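PDB 5WCO: NS2 from Infectious salmon anemia virus, which probably forms the matrix layer beneath the viral envelope, through self-polymerization and association with the membrane. Local coordinates for residues A[60-64]-A[125-129]. Residues are numbered along the deposited sequence; the frame is centred on the assembly and turned at random.
Sequences AMGVL and IRNWL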
# COMPACT_ATOMS: atom_id res chain seq x y z
N ALA A 60 -6.61 -8.51 7.89
CA ALA A 60 -6.34 -7.39 8.80
C ALA A 60 -7.33 -6.26 8.59
O ALA A 60 -7.85 -5.70 9.56
CB ALA A 60 -4.93 -6.89 8.65
N MET A 61 -7.63 -5.95 7.34
CA MET A 61 -8.66 -4.97 7.04
C MET A 61 -10.01 -5.42 7.57
O MET A 61 -10.80 -4.61 8.03
CB MET A 61 -8.75 -4.72 5.52
CG MET A 61 -7.55 -3.98 4.92
SD MET A 61 -7.68 -3.66 3.13
CE MET A 61 -6.94 -5.17 2.49
N GLY A 62 -10.27 -6.73 7.52
CA GLY A 62 -11.51 -7.27 8.08
C GLY A 62 -11.64 -6.99 9.58
O GLY A 62 -12.67 -6.52 10.06
N VAL A 63 -10.58 -7.28 10.32
CA VAL A 63 -10.51 -7.05 11.76
C VAL A 63 -10.63 -5.56 12.07
O VAL A 63 -11.34 -5.15 12.99
CB VAL A 63 -9.17 -7.60 12.30
CG1 VAL A 63 -8.99 -7.24 13.77
CG2 VAL A 63 -9.08 -9.11 12.07
N LEU A 64 -9.93 -4.75 11.30
CA LEU A 64 -9.94 -3.33 11.56
C LEU A 64 -11.36 -2.77 11.32
O LEU A 64 -11.83 -1.91 12.06
CB LEU A 64 -8.88 -2.64 10.70
CG LEU A 64 -8.61 -1.18 11.05
CD1 LEU A 64 -7.91 -1.01 12.43
CD2 LEU A 64 -7.81 -0.52 9.91
N ILE A 125 -3.24 -3.66 14.73
CA ILE A 125 -3.55 -4.00 13.35
C ILE A 125 -3.34 -2.81 12.42
O ILE A 125 -2.73 -2.93 11.36
CB ILE A 125 -5.00 -4.51 13.19
CG1 ILE A 125 -5.24 -5.73 14.09
CG2 ILE A 125 -5.30 -4.79 11.73
CD1 ILE A 125 -4.38 -6.94 13.74
N ARG A 126 -3.85 -1.65 12.85
CA ARG A 126 -3.69 -0.40 12.12
C ARG A 126 -2.22 -0.10 11.90
O ARG A 126 -1.78 0.13 10.77
CB ARG A 126 -4.36 0.73 12.88
CG ARG A 126 -4.04 2.12 12.39
CD ARG A 126 -5.30 2.97 12.37
NE ARG A 126 -6.12 2.76 13.56
CZ ARG A 126 -7.41 3.02 13.63
NH1 ARG A 126 -8.05 3.51 12.56
NH2 ARG A 126 -8.07 2.79 14.76
N ASN A 127 -1.45 -0.18 12.98
CA ASN A 127 -0.02 0.04 12.90
C ASN A 127 0.66 -1.00 12.00
O ASN A 127 1.59 -0.69 11.24
CB ASN A 127 0.59 0.09 14.31
CG ASN A 127 1.99 -0.46 14.36
OD1 ASN A 127 2.95 0.21 13.95
ND2 ASN A 127 2.12 -1.70 14.87
N TRP A 128 0.17 -2.23 12.07
CA TRP A 128 0.72 -3.30 11.25
C TRP A 128 0.46 -3.03 9.76
O TRP A 128 1.37 -3.13 8.93
CB TRP A 128 0.12 -4.65 11.65
CG TRP A 128 0.69 -5.78 10.88
CD1 TRP A 128 1.82 -6.46 11.15
CD2 TRP A 128 0.14 -6.36 9.69
NE1 TRP A 128 2.04 -7.43 10.20
CE2 TRP A 128 1.01 -7.39 9.29
CE3 TRP A 128 -0.99 -6.11 8.92
CZ2 TRP A 128 0.78 -8.18 8.17
CZ3 TRP A 128 -1.22 -6.89 7.79
CH2 TRP A 128 -0.34 -7.91 7.43
N LEU A 129 -0.79 -2.68 9.46
CA LEU A 129 -1.19 -2.30 8.11
C LEU A 129 -0.31 -1.16 7.56
O LEU A 129 0.18 -1.23 6.44
CB LEU A 129 -2.67 -1.92 8.07
CG LEU A 129 -3.60 -3.13 8.03
CD1 LEU A 129 -5.07 -2.73 8.16
CD2 LEU A 129 -3.37 -3.96 6.75
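Leu64, with CG anti to the backbone N (chi1 -169°), carries its methyls to Leu129 and Arg126, while Ile125, with CG2 likewise anti to its own N, brings that methyl to Ala60; Leu64 CB also rests against Ile125 CG2. Ala60, one turn before Leu64, marks where the two backbones come nearest, paired with Ile125, and its CB touches Ile125 CG2 at 3.7 Å, Leu129 CD2 and Trp128 CZ3, the indole arriving obliquely. In the helical N-terminal lobe of this matrix protein, the pairing packs helix 55-66 against helix 115-131, the two segments running roughly antiparallel at 145° with axes 9.9 Å apart. Leu64 forks, sending CD2 to Leu129 CD1 at 3.9 Å and CD1 to Arg126 CB at 4.0 Å. Leu64 CD1 also lies over the centre of one face of the Arg126 guanidinium, 4.2 Å above its plane, because the arginine chain bends at chi2 and chi3; Arg126 NH1 forms a salt bridge with Glu23, and Trp26 adds a cation-pi contact. Helix 23-30 flanks Leu64 and Leu129, whereas helix 101-110 borders Val63 and Ile125, whose side chains cross at about a right angle with their CG1 atoms 4.1 Å apart.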